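PDB 3K2D: ABC-type metal ion transport system, periplasmic component from Vibrio vulnificus, which binds methionine, activates Toll-like receptor 2, and is probably the substrate-binding lipoprotein of an ABC importer. Local coordinates for residues A[8-13]-A[56-61]; A[106-111]-A[150-155]; A[25-30]-A[225-230]; A[85-90]-A[174-179]. The protein carries 4 engineered substitutions. All coordinates share one frame; numbering follows the deposited sequence.

Interaction 1 (A[8-13]-A[56-61]). Engineered in segment 56-61: M58 (natural residue Ile). With MET (methionine), chain C.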
loop_
_atom_site.group_PDB
_atom_site.type_symbol
_atom_site.label_atom_id
_atom_site.label_comp_id
_atom_site.label_asym_id
_atom_site.label_seq_id
_atom_site.Cartn_x
_atom_site.Cartn_y
_atom_site.Cartn_z
ATOM N N VAL A 8 11.582 14.811 14.057
ATOM C CA VAL A 8 11.981 13.847 13.047
ATOM C C VAL A 8 10.834 13.758 12.042
ATOM O O VAL A 8 9.670 13.640 12.427
ATOM C CB VAL A 8 12.274 12.458 13.684
ATOM C CG1 VAL A 8 11.041 11.914 14.361
ATOM C CG2 VAL A 8 12.756 11.499 12.639
ATOM N N LYS A 9 11.168 13.841 10.758
ATOM C CA LYS A 9 10.167 13.795 9.704
ATOM C C LYS A 9 9.867 12.393 9.205
ATOM O O LYS A 9 10.749 11.710 8.685
ATOM C CB LYS A 9 10.605 14.662 8.527
ATOM C CG LYS A 9 10.526 16.137 8.804
ATOM C CD LYS A 9 11.083 16.966 7.664
ATOM C CE LYS A 9 11.046 18.440 8.042
ATOM N NZ LYS A 9 11.940 19.280 7.190
ATOM N N VAL A 10 8.613 11.979 9.365
ATOM C CA VAL A 10 8.166 10.666 8.918
ATOM C C VAL A 10 7.230 10.864 7.728
ATOM O O VAL A 10 6.290 11.661 7.790
ATOM C CB VAL A 10 7.390 9.907 10.032
ATOM C CG1 VAL A 10 6.912 8.564 9.511
ATOM C CG2 VAL A 10 8.279 9.705 11.254
ATOM N N GLY A 11 7.503 10.145 6.643
ATOM C CA GLY A 11 6.675 10.243 5.454
ATOM C C GLY A 11 5.585 9.183 5.447
ATOM O O GLY A 11 5.852 8.004 5.681
ATOM N N VAL A 12 4.352 9.606 5.187
ATOM C CA VAL A 12 3.228 8.685 5.160
ATOM C C VAL A 12 2.259 9.063 4.043
ATOM O O VAL A 12 2.419 10.091 3.385
ATOM C CB VAL A 12 2.481 8.691 6.518
ATOM C CG1 VAL A 12 3.456 8.377 7.656
ATOM C CG2 VAL A 12 1.814 10.041 6.744
ATOM N N MET A 13 1.254 8.234 3.817
ATOM C CA MET A 13 0.296 8.544 2.775
ATOM C C MET A 13 -0.892 9.292 3.367
ATOM O O MET A 13 -1.366 8.982 4.465
ATOM C CB MET A 13 -0.168 7.261 2.066
ATOM C CG MET A 13 0.962 6.439 1.395
ATOM S SD MET A 13 2.053 7.333 0.337
ATOM C CE MET A 13 1.123 7.599 -0.829
ATOM N N ILE A 56 13.253 13.553 4.506
ATOM C CA ILE A 56 12.559 12.950 5.642
ATOM C C ILE A 56 13.481 11.890 6.239
ATOM O O ILE A 56 14.376 11.388 5.562
ATOM C CB ILE A 56 11.204 12.298 5.256
ATOM C CG1 ILE A 56 11.395 11.296 4.112
ATOM C CG2 ILE A 56 10.189 13.370 4.903
ATOM C CD1 ILE A 56 10.110 10.573 3.710
ATOM N N ASP A 57 13.260 11.550 7.504
ATOM C CA ASP A 57 14.108 10.585 8.192
ATOM C C ASP A 57 13.630 9.149 8.038
ATOM O O ASP A 57 14.391 8.217 8.287
ATOM C CB ASP A 57 14.205 10.962 9.675
ATOM C CG ASP A 57 14.824 12.342 9.892
ATOM O OD1 ASP A 57 16.072 12.453 9.905
ATOM O OD2 ASP A 57 14.063 13.325 10.042
ATOM N N MET A 58 12.373 8.973 7.638
ATOM C CA MET A 58 11.802 7.639 7.431
ATOM C C MET A 58 10.408 7.728 6.809
ATOM O O MET A 58 9.820 8.812 6.742
ATOM C CB MET A 58 11.748 6.847 8.765
ATOM C CG MET A 58 10.812 7.394 9.877
ATOM S SD MET A 58 10.896 6.553 11.496
ATOM C CE MET A 58 11.932 7.512 12.202
ATOM N N ASN A 59 9.897 6.603 6.309
ATOM C CA ASN A 59 8.548 6.578 5.745
ATOM C C ASN A 59 7.848 5.275 6.089
ATOM O O ASN A 59 8.486 4.281 6.445
ATOM C CB ASN A 59 8.542 6.784 4.221
ATOM C CG ASN A 59 9.301 5.701 3.460
ATOM O OD1 ASN A 59 9.128 4.502 3.695
ATOM N ND2 ASN A 59 10.135 6.129 2.522
ATOM N N ALA A 60 6.526 5.291 5.994
ATOM C CA ALA A 60 5.725 4.116 6.294
ATOM C C ALA A 60 4.591 4.060 5.285
ATOM O O ALA A 60 3.553 4.689 5.486
ATOM C CB ALA A 60 5.172 4.213 7.717
ATOM N N PHE A 61 4.780 3.298 4.207
ATOM C CA PHE A 61 3.757 3.220 3.166
ATOM C C PHE A 61 3.889 2.037 2.187
ATOM O O PHE A 61 2.973 1.775 1.410
ATOM C CB PHE A 61 3.802 4.503 2.338
ATOM C CG PHE A 61 4.947 4.532 1.364
ATOM C CD1 PHE A 61 6.258 4.594 1.816
ATOM C CD2 PHE A 61 4.720 4.392 -0.003
ATOM C CE1 PHE A 61 7.329 4.509 0.926
ATOM C CE2 PHE A 61 5.779 4.307 -0.901
ATOM C CZ PHE A 61 7.092 4.362 -0.435
HETATM N N MET C . -0.173 0.143 1.057
HETATM C CA MET C . -0.214 -0.722 -0.183
HETATM C C MET C . -0.947 -1.969 0.166
HETATM O O MET C . -0.703 -2.533 1.267
HETATM C CB MET C . 1.145 -1.180 -0.674
HETATM C CG MET C . 2.031 -0.101 -1.108
HETATM S SD MET C . 3.337 -0.708 -2.116
HETATM C CE MET C . 3.969 0.918 -2.315
HETATM O OXT MET C . -1.756 -2.426 -0.655
HETATM O O HOH W 1 0.987 5.749 5.239
#
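Two parallel strands in the middle of the first domain's sheet, 8-13 and 58-63, pair through V10 with M58 and G11 with N59. The ladder starts where D57 reaches back to the first strand. D57 holds CG anti to the carbonyl carbon (chi1 -61°); from there its OD2 accepts from K9 N at 3.0 Å on the anti lone pair. K9 O answers by taking D57 N at 2.8 Å, with M58 N as a weaker second donor. Further on, G11 N donates to M58 O at 2.7 Å, and A60 N closes on G11 O at 2.8 Å. I56 CD1 lies beside the glycine CA, 3.9 Å away. In the order 36-41, 8-13, 58-63, strand 8-13 is flanked by the two strands that follow it through helical crossovers, as in type II periplasmic binding proteins. On the face carrying V10 and M58, the engineered M58 lays its CG against V10 CG2 at 3.7 Å and carries CE on toward V8 CG2, while F219 of helix 214-223 touches both V10 and M58. Beyond G11 the direct ladder gives way to a water, which accepts from M13 N and donates to A60 O. Here M13 bends at chi2 (-50°), which puts SD 4.9 Å from the centroid of the F61 ring in an oblique Met-aromatic contact. N59 OD1 lies in plane at the edge of the same ring. F61 belongs to the methionine pocket, where its backbone O comes 3.3 Å from CG of the bound ligand.

Interaction 2 (A[106-111]-A[150-155]). Engineered in segment 150-155: M155 (natural residue Val).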
loop_
_atom_site.group_PDB
_atom_site.type_symbol
_atom_site.label_atom_id
_atom_site.label_comp_id
_atom_site.label_asym_id
_atom_site.label_seq_id
_atom_site.Cartn_x
_atom_site.Cartn_y
_atom_site.Cartn_z
ATOM N N VAL A 106 -15.430 -7.480 -20.327
ATOM C CA VAL A 106 -15.409 -6.330 -19.425
ATOM C C VAL A 106 -13.993 -5.814 -19.223
ATOM O O VAL A 106 -13.002 -6.495 -19.518
ATOM C CB VAL A 106 -15.993 -6.649 -18.018
ATOM C CG1 VAL A 106 -17.471 -6.963 -18.116
ATOM C CG2 VAL A 106 -15.235 -7.805 -17.388
ATOM N N ARG A 107 -13.924 -4.594 -18.705
ATOM C CA ARG A 107 -12.672 -3.914 -18.420
ATOM C C ARG A 107 -12.428 -4.031 -16.917
ATOM O O ARG A 107 -13.329 -3.803 -16.119
ATOM C CB ARG A 107 -12.785 -2.437 -18.825
ATOM C CG ARG A 107 -11.800 -1.977 -19.895
ATOM C CD ARG A 107 -12.479 -1.138 -20.992
ATOM N NE ARG A 107 -13.136 0.059 -20.475
ATOM C CZ ARG A 107 -12.530 1.228 -20.263
ATOM N NH1 ARG A 107 -11.239 1.375 -20.529
ATOM N NH2 ARG A 107 -13.218 2.248 -19.760
ATOM N N ILE A 108 -11.216 -4.415 -16.539
ATOM C CA ILE A 108 -10.849 -4.527 -15.130
ATOM C C ILE A 108 -9.633 -3.639 -14.896
ATOM O O ILE A 108 -8.578 -3.839 -15.504
ATOM C CB ILE A 108 -10.505 -5.991 -14.735
ATOM C CG1 ILE A 108 -11.779 -6.841 -14.747
ATOM C CG2 ILE A 108 -9.842 -6.021 -13.371
ATOM C CD1 ILE A 108 -11.595 -8.256 -14.250
ATOM N N ALA A 109 -9.785 -2.654 -14.020
ATOM C CA ALA A 109 -8.692 -1.735 -13.722
ATOM C C ALA A 109 -7.796 -2.247 -12.586
ATOM O O ALA A 109 -8.284 -2.804 -11.600
ATOM C CB ALA A 109 -9.253 -0.364 -13.373
ATOM N N VAL A 110 -6.485 -2.054 -12.745
ATOM C CA VAL A 110 -5.481 -2.475 -11.759
ATOM C C VAL A 110 -4.347 -1.440 -11.703
ATOM O O VAL A 110 -4.193 -0.622 -12.606
ATOM C CB VAL A 110 -4.839 -3.853 -12.136
ATOM C CG1 VAL A 110 -5.920 -4.886 -12.420
ATOM C CG2 VAL A 110 -3.931 -3.702 -13.348
ATOM N N PRO A 111 -3.554 -1.448 -10.620
ATOM C CA PRO A 111 -2.450 -0.488 -10.526
ATOM C C PRO A 111 -1.378 -0.822 -11.563
ATOM O O PRO A 111 -1.293 -1.960 -12.021
ATOM C CB PRO A 111 -1.969 -0.644 -9.090
ATOM C CG PRO A 111 -2.417 -2.019 -8.713
ATOM C CD PRO A 111 -3.768 -2.127 -9.333
ATOM N N LYS A 150 -13.228 -14.992 -20.102
ATOM C CA LYS A 150 -14.239 -13.944 -20.278
ATOM C C LYS A 150 -13.800 -12.802 -21.196
ATOM O O LYS A 150 -14.488 -11.790 -21.319
ATOM C CB LYS A 150 -14.662 -13.378 -18.915
ATOM C CG LYS A 150 -15.544 -14.321 -18.106
ATOM C CD LYS A 150 -15.914 -13.743 -16.745
ATOM C CE LYS A 150 -16.977 -14.602 -16.052
ATOM N NZ LYS A 150 -18.237 -14.721 -16.871
ATOM N N ASN A 151 -12.657 -12.981 -21.849
ATOM C CA ASN A 151 -12.118 -11.975 -22.756
ATOM C C ASN A 151 -11.980 -10.623 -22.062
ATOM O O ASN A 151 -12.390 -9.591 -22.591
ATOM C CB ASN A 151 -13.011 -11.827 -23.992
ATOM C CG ASN A 151 -13.276 -13.153 -24.692
ATOM O OD1 ASN A 151 -12.397 -14.020 -24.776
ATOM N ND2 ASN A 151 -14.496 -13.310 -25.214
ATOM N N ILE A 152 -11.393 -10.631 -20.876
ATOM C CA ILE A 152 -11.216 -9.407 -20.118
ATOM C C ILE A 152 -10.096 -8.526 -20.678
ATOM O O ILE A 152 -9.161 -9.009 -21.320
ATOM C CB ILE A 152 -10.886 -9.722 -18.638
ATOM C CG1 ILE A 152 -11.952 -10.639 -18.044
ATOM C CG2 ILE A 152 -10.837 -8.439 -17.830
ATOM C CD1 ILE A 152 -11.694 -11.026 -16.593
ATOM N N THR A 153 -10.212 -7.225 -20.450
ATOM C CA THR A 153 -9.178 -6.298 -20.871
ATOM C C THR A 153 -8.654 -5.663 -19.597
ATOM O O THR A 153 -9.394 -5.011 -18.872
ATOM C CB THR A 153 -9.711 -5.196 -21.798
ATOM O OG1 THR A 153 -9.911 -5.727 -23.116
ATOM C CG2 THR A 153 -8.718 -4.053 -21.874
ATOM N N ILE A 154 -7.380 -5.886 -19.316
ATOM C CA ILE A 154 -6.755 -5.337 -18.123
ATOM C C ILE A 154 -6.326 -3.903 -18.365
ATOM O O ILE A 154 -5.482 -3.640 -19.224
ATOM C CB ILE A 154 -5.501 -6.148 -17.718
ATOM C CG1 ILE A 154 -5.863 -7.614 -17.505
ATOM C CG2 ILE A 154 -4.905 -5.580 -16.454
ATOM C CD1 ILE A 154 -6.896 -7.825 -16.437
ATOM N N MET A 155 -6.914 -2.979 -17.612
ATOM C CA MET A 155 -6.567 -1.568 -17.720
ATOM C C MET A 155 -5.607 -1.232 -16.583
ATOM O O MET A 155 -5.958 -1.325 -15.409
ATOM C CB MET A 155 -7.823 -0.694 -17.623
ATOM C CG MET A 155 -8.830 -0.871 -18.778
ATOM S SD MET A 155 -8.228 -0.416 -20.414
ATOM C CE MET A 155 -8.122 1.282 -20.218
#
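I152 pushes its CG2 branch into the hollow between V106 O and the side chain of I108, where it meets I108 CG1 at 3.6 Å. The CD1 methyls of the two isoleucines also touch, at 3.6 Å, and L129 packs on both side chains. Further along the same face, I154 CG2 fits against V110 CG2 at 3.8 Å; V110 holds that methyl between its backbone N and carbonyl carbon. The other face, with R107, T153, A109 and M155, is shaped differently. There the engineered M155, bent at chi2 and chi3, curls back across R107: its CG lies against R107 CG, its SD is 3.5 Å from R107 NH1, and its methyl comes to the edge of the guanidinium, near the plane. Beneath these side chains runs a regular parallel ladder of T153 N to V106 O, I108 N to T153 O, M155 N to I108 O and V110 N to M155 O, the last at 2.8 Å. Strand 153-157 is outermost in the second domain's sheet, and 107-111 separates it from 171-174; helix 114-126 covers V110 and I154, while helix 162-165 packs on A109 from the opposite face.

Interaction 3 (A[25-30]-A[225-230])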
loop_
_atom_site.group_PDB
_atom_site.type_symbol
_atom_site.label_atom_id
_atom_site.label_comp_id
_atom_site.label_asym_id
_atom_site.label_seq_id
_atom_site.Cartn_x
_atom_site.Cartn_y
_atom_site.Cartn_z
ATOM N N ALA A 25 2.497 8.660 16.360
ATOM C CA ALA A 25 3.254 9.845 16.754
ATOM C C ALA A 25 2.852 10.233 18.170
ATOM O O ALA A 25 3.665 10.714 18.957
ATOM C CB ALA A 25 2.959 10.988 15.809
ATOM N N LYS A 26 1.582 10.031 18.482
ATOM C CA LYS A 26 1.082 10.351 19.796
ATOM C C LYS A 26 1.777 9.424 20.800
ATOM O O LYS A 26 2.354 9.880 21.791
ATOM C CB LYS A 26 -0.439 10.156 19.814
ATOM C CG LYS A 26 -1.118 10.389 21.153
ATOM C CD LYS A 26 -2.586 9.993 21.083
ATOM C CE LYS A 26 -3.252 9.994 22.461
ATOM N NZ LYS A 26 -2.724 8.921 23.367
ATOM N N VAL A 27 1.736 8.123 20.532
ATOM C CA VAL A 27 2.354 7.142 21.415
ATOM C C VAL A 27 3.864 7.341 21.546
ATOM O O VAL A 27 4.445 7.089 22.604
ATOM C CB VAL A 27 2.058 5.708 20.917
ATOM C CG1 VAL A 27 2.943 4.699 21.636
ATOM C CG2 VAL A 27 0.579 5.383 21.159
ATOM N N ALA A 28 4.498 7.793 20.469
ATOM C CA ALA A 28 5.934 8.025 20.499
ATOM C C ALA A 28 6.312 9.156 21.474
ATOM O O ALA A 28 7.374 9.112 22.100
ATOM C CB ALA A 28 6.437 8.343 19.102
ATOM N N LYS A 29 5.448 10.162 21.607
ATOM C CA LYS A 29 5.738 11.272 22.512
ATOM C C LYS A 29 5.534 10.915 23.983
ATOM O O LYS A 29 6.293 11.347 24.844
ATOM C CB LYS A 29 4.879 12.501 22.190
ATOM C CG LYS A 29 5.252 13.715 23.047
ATOM C CD LYS A 29 4.193 14.817 23.028
ATOM C CE LYS A 29 4.043 15.466 21.648
ATOM N NZ LYS A 29 2.974 16.516 21.628
ATOM N N GLU A 30 4.507 10.128 24.268
ATOM C CA GLU A 30 4.210 9.746 25.638
ATOM C C GLU A 30 5.192 8.712 26.158
ATOM O O GLU A 30 5.635 8.795 27.299
ATOM C CB GLU A 30 2.787 9.191 25.725
ATOM C CG GLU A 30 1.796 9.976 24.888
ATOM C CD GLU A 30 0.362 9.514 25.067
ATOM O OE1 GLU A 30 0.120 8.279 25.072
ATOM O OE2 GLU A 30 -0.522 10.394 25.188
ATOM N N THR A 225 2.383 -0.637 18.930
ATOM C CA THR A 225 1.719 -0.723 20.227
ATOM C C THR A 225 0.263 -1.099 20.049
ATOM O O THR A 225 -0.298 -0.964 18.959
ATOM C CB THR A 225 1.766 0.615 21.011
ATOM O OG1 THR A 225 1.123 1.644 20.242
ATOM C CG2 THR A 225 3.218 1.010 21.338
ATOM N N GLU A 226 -0.348 -1.556 21.135
ATOM C CA GLU A 226 -1.746 -1.954 21.122
ATOM C C GLU A 226 -2.650 -0.750 20.831
ATOM O O GLU A 226 -3.688 -0.893 20.176
ATOM C CB GLU A 226 -2.119 -2.568 22.470
ATOM C CG GLU A 226 -3.326 -3.492 22.435
ATOM C CD GLU A 226 -2.995 -4.872 21.874
ATOM O OE1 GLU A 226 -2.020 -5.491 22.363
ATOM O OE2 GLU A 226 -3.710 -5.342 20.955
ATOM N N GLU A 227 -2.252 0.430 21.308
ATOM C CA GLU A 227 -3.044 1.643 21.098
ATOM C C GLU A 227 -3.226 1.954 19.618
ATOM O O GLU A 227 -4.346 2.141 19.147
ATOM C CB GLU A 227 -2.400 2.849 21.787
ATOM C CG GLU A 227 -3.353 4.029 21.935
ATOM C CD GLU A 227 -2.720 5.239 22.609
ATOM O OE1 GLU A 227 -1.921 5.048 23.549
ATOM O OE2 GLU A 227 -3.036 6.385 22.212
ATOM N N VAL A 228 -2.120 2.006 18.885
ATOM C CA VAL A 228 -2.182 2.295 17.463
ATOM C C VAL A 228 -2.997 1.232 16.744
ATOM O O VAL A 228 -3.797 1.543 15.864
ATOM C CB VAL A 228 -0.768 2.364 16.847
ATOM C CG1 VAL A 228 -0.852 2.499 15.316
ATOM C CG2 VAL A 228 -0.010 3.547 17.453
ATOM N N TYR A 229 -2.799 -0.023 17.129
ATOM C CA TYR A 229 -3.517 -1.118 16.498
ATOM C C TYR A 229 -5.010 -0.902 16.668
ATOM O O TYR A 229 -5.783 -1.031 15.709
ATOM C CB TYR A 229 -3.101 -2.449 17.120
ATOM C CG TYR A 229 -3.884 -3.639 16.613
ATOM C CD1 TYR A 229 -3.869 -3.990 15.260
ATOM C CD2 TYR A 229 -4.620 -4.434 17.490
ATOM C CE1 TYR A 229 -4.567 -5.110 14.795
ATOM C CE2 TYR A 229 -5.316 -5.553 17.038
ATOM C CZ TYR A 229 -5.285 -5.885 15.692
ATOM O OH TYR A 229 -5.960 -7.001 15.255
ATOM N N THR A 230 -5.408 -0.568 17.893
ATOM C CA THR A 230 -6.807 -0.312 18.202
ATOM C C THR A 230 -7.330 0.821 17.322
ATOM O O THR A 230 -8.408 0.714 16.736
ATOM C CB THR A 230 -6.983 0.080 19.677
ATOM O OG1 THR A 230 -6.669 -1.045 20.506
ATOM C CG2 THR A 230 -8.408 0.530 19.948
#
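K26 NZ is gripped by two carboxylates, one from each of a pair of helices. E227 OE2 takes it at 2.8 Å, using its syn lone pair on the side of the other oxygen. E30, one turn further along the lysine's own helix, offers OE2 at 3.2 Å, and there NZ stands 39° above the carboxylate plane. This salt-bridge network spans a nearly antiparallel pair of helices, 16-32 and the C-terminal 226-235, whose short segments run at 162° with axes 10.1 Å apart at closest approach. The lysine chain is extended as far as CE and then turns at chi4 (-67°), which places NZ between the two acids. E30 OE1 and E227 OE1 come within 4.1 Å of each other, and the shared ammonium probably offsets their repulsion. Inside this polar edge, V27 is the apolar centre of the contact. Its CG1 meets T225 CG2 tip to tip at 3.7 Å, whereas its CG2 slides past the E227 side chain. A222 of helix 214-223 also packs on V27, so V27 packs against two other helices, 214-223 and 226-235. T225 holds the N-cap position of helix 226-235, but its OG1 bonds back to A222 O. On the second branch of the valine, V27 CG2 lies 3.5 Å from E227 OE1 and 4.2 Å from V228 CG2.

Interaction 4 (A[85-90]-A[174-179]). With MET (methionine), chain C.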
loop_
_atom_site.group_PDB
_atom_site.type_symbol
_atom_site.label_atom_id
_atom_site.label_comp_id
_atom_site.label_asym_id
_atom_site.label_seq_id
_atom_site.Cartn_x
_atom_site.Cartn_y
_atom_site.Cartn_z
ATOM N N PHE A 85 1.441 -2.965 9.098
ATOM C CA PHE A 85 0.292 -3.839 8.875
ATOM C C PHE A 85 0.193 -4.394 7.467
ATOM O O PHE A 85 0.880 -3.949 6.546
ATOM C CB PHE A 85 -1.014 -3.100 9.176
ATOM C CG PHE A 85 -1.070 -2.502 10.537
ATOM C CD1 PHE A 85 -1.053 -3.312 11.665
ATOM C CD2 PHE A 85 -1.134 -1.126 10.694
ATOM C CE1 PHE A 85 -1.097 -2.759 12.934
ATOM C CE2 PHE A 85 -1.178 -0.556 11.956
ATOM C CZ PHE A 85 -1.160 -1.371 13.083
ATOM N N VAL A 86 -0.685 -5.380 7.327
ATOM C CA VAL A 86 -0.969 -6.007 6.048
ATOM C C VAL A 86 -2.309 -5.414 5.637
ATOM O O VAL A 86 -3.203 -5.272 6.468
ATOM C CB VAL A 86 -1.169 -7.526 6.179
ATOM C CG1 VAL A 86 -1.463 -8.117 4.820
ATOM C CG2 VAL A 86 0.050 -8.164 6.806
ATOM N N TYR A 87 -2.444 -5.055 4.371
ATOM C CA TYR A 87 -3.694 -4.497 3.888
ATOM C C TYR A 87 -4.150 -5.344 2.701
ATOM O O TYR A 87 -3.953 -4.978 1.547
ATOM C CB TYR A 87 -3.495 -3.039 3.473
ATOM C CG TYR A 87 -3.184 -2.086 4.618
ATOM C CD1 TYR A 87 -4.174 -1.676 5.509
ATOM C CD2 TYR A 87 -1.892 -1.581 4.794
ATOM C CE1 TYR A 87 -3.886 -0.781 6.546
ATOM C CE2 TYR A 87 -1.591 -0.692 5.821
ATOM C CZ TYR A 87 -2.586 -0.292 6.692
ATOM O OH TYR A 87 -2.274 0.609 7.691
ATOM N N PRO A 88 -4.745 -6.510 2.979
ATOM C CA PRO A 88 -5.219 -7.391 1.911
ATOM C C PRO A 88 -5.994 -6.615 0.845
ATOM O O PRO A 88 -7.120 -6.191 1.063
ATOM C CB PRO A 88 -6.090 -8.391 2.667
ATOM C CG PRO A 88 -5.352 -8.528 3.975
ATOM C CD PRO A 88 -5.034 -7.087 4.305
ATOM N N ILE A 89 -5.380 -6.445 -0.315
ATOM C CA ILE A 89 -5.996 -5.701 -1.401
ATOM C C ILE A 89 -7.273 -6.376 -1.876
ATOM O O ILE A 89 -7.404 -7.597 -1.806
ATOM C CB ILE A 89 -4.998 -5.535 -2.582
ATOM C CG1 ILE A 89 -5.446 -4.378 -3.469
ATOM C CG2 ILE A 89 -4.895 -6.831 -3.390
ATOM C CD1 ILE A 89 -4.291 -3.503 -3.938
ATOM N N ALA A 90 -8.216 -5.579 -2.359
ATOM C CA ALA A 90 -9.474 -6.129 -2.827
ATOM C C ALA A 90 -9.919 -5.549 -4.152
ATOM O O ALA A 90 -9.442 -4.493 -4.589
ATOM C CB ALA A 90 -10.555 -5.888 -1.794
ATOM N N ILE A 174 -8.182 -1.979 -6.011
ATOM C CA ILE A 174 -7.646 -0.747 -5.449
ATOM C C ILE A 174 -6.921 -0.957 -4.130
ATOM O O ILE A 174 -7.410 -1.687 -3.272
ATOM C CB ILE A 174 -8.794 0.255 -5.188
ATOM C CG1 ILE A 174 -9.656 0.397 -6.447
ATOM C CG2 ILE A 174 -8.233 1.595 -4.755
ATOM C CD1 ILE A 174 -10.893 1.276 -6.267
ATOM N N ASN A 175 -5.760 -0.316 -3.976
ATOM C CA ASN A 175 -4.990 -0.390 -2.735
ATOM C C ASN A 175 -5.910 0.223 -1.671
ATOM O O ASN A 175 -6.596 1.212 -1.943
ATOM C CB ASN A 175 -3.709 0.462 -2.835
ATOM C CG ASN A 175 -2.734 -0.046 -3.888
ATOM O OD1 ASN A 175 -1.988 -1.000 -3.659
ATOM N ND2 ASN A 175 -2.736 0.591 -5.050
ATOM N N THR A 176 -5.931 -0.348 -0.470
ATOM C CA THR A 176 -6.790 0.185 0.589
ATOM C C THR A 176 -6.419 1.639 0.896
ATOM O O THR A 176 -7.229 2.419 1.384
ATOM C CB THR A 176 -6.683 -0.674 1.877
ATOM O OG1 THR A 176 -7.163 -2.000 1.613
ATOM C CG2 THR A 176 -7.500 -0.064 2.996
ATOM N N THR A 177 -5.179 1.990 0.592
ATOM C CA THR A 177 -4.667 3.336 0.799
ATOM C C THR A 177 -5.576 4.362 0.156
ATOM O O THR A 177 -5.744 5.465 0.674
ATOM C CB THR A 177 -3.290 3.513 0.141
ATOM O OG1 THR A 177 -2.374 2.559 0.682
ATOM C CG2 THR A 177 -2.774 4.927 0.368
ATOM N N TYR A 178 -6.143 3.997 -0.988
ATOM C CA TYR A 178 -7.005 4.900 -1.732
ATOM C C TYR A 178 -8.470 4.505 -1.650
ATOM O O TYR A 178 -9.348 5.364 -1.636
ATOM C CB TYR A 178 -6.554 4.938 -3.192
ATOM C CG TYR A 178 -5.149 5.471 -3.391
ATOM C CD1 TYR A 178 -4.891 6.839 -3.359
ATOM C CD2 TYR A 178 -4.074 4.601 -3.595
ATOM C CE1 TYR A 178 -3.609 7.333 -3.524
ATOM C CE2 TYR A 178 -2.784 5.078 -3.764
ATOM C CZ TYR A 178 -2.554 6.453 -3.731
ATOM O OH TYR A 178 -1.276 6.948 -3.937
ATOM N N ALA A 179 -8.737 3.207 -1.597
ATOM C CA ALA A 179 -10.108 2.730 -1.514
ATOM C C ALA A 179 -10.769 3.342 -0.280
ATOM O O ALA A 179 -11.970 3.634 -0.279
ATOM C CB ALA A 179 -10.126 1.220 -1.423
HETATM N N MET C . -0.173 0.143 1.057
HETATM C CA MET C . -0.214 -0.722 -0.183
HETATM C C MET C . -0.947 -1.969 0.166
HETATM O O MET C . -0.703 -2.533 1.267
HETATM C CB MET C . 1.145 -1.180 -0.674
HETATM C CG MET C . 2.031 -0.101 -1.108
HETATM S SD MET C . 3.337 -0.708 -2.116
HETATM C CE MET C . 3.969 0.918 -2.315
HETATM O OXT MET C . -1.756 -2.426 -0.655
HETATM O O HOH W 2 -4.171 -2.732 0.180
HETATM O O HOH W 3 -8.195 -2.579 -0.839
#
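I89 sets its CG1 anti to the backbone N (chi1 -160°), which lays that carbon against I174 O at 3.3 Å, and chi2 then carries CD1 to N175 CA at 3.4 Å. Y87 has CG anti to its carbonyl carbon (chi1 -67°); its ring turns an edge to carboxylate O of the bound methionine, which lies near the ring plane and 3.6 Å from Y87 CB. T176 CG2 approaches that ring obliquely. Segment 85-90 runs from the first domain's sheet to the second, one of the interdomain crossings of a periplasmic binding protein, and the start of helix 176-179 meets it at the ligand cleft. The backbones join directly where I174 N donates to A90 O at 3.2 Å. Elsewhere water fills in. One molecule donates both to Y87 O and, at 2.6 Å, to methionine OXT, and it accepts from T176 N at 3.0 Å. The N-terminal backbone N-H of this single-turn helix thus reaches the carboxylate through the water, which may help to stabilise the negative charge. A second water donates to I174 O, lies 2.7 Å from T176 OG1 and takes a weak bond from A90 N. The ligand's amino N donates to T177 OG1 at 3.3 Å, a hydroxyl also bonded to E17 and Y44. R119 and N202 add further hydrogen bonds to the methionine.

In the fold
Starting from the N terminus, interaction 1 closes first, joining 8-13 to 56-61 across 42 intervening residues. Helix 16-32 leaves from within that loop, so interaction 3, which waits for the C-terminal helix at 225-230, crosses interaction 1 and spans most of the chain. Interaction 4 opens at the crossing into the second domain, and interaction 2, pairing 106-111 with 150-155 there, is nested inside its loop; both lie within the loop of interaction 3. Interactions 1 and 4 touch through M13 and T177 and share the methionine; P111 meets N175 between interactions 2 and 4, and Y229 meets F85 between interactions 3 and 4.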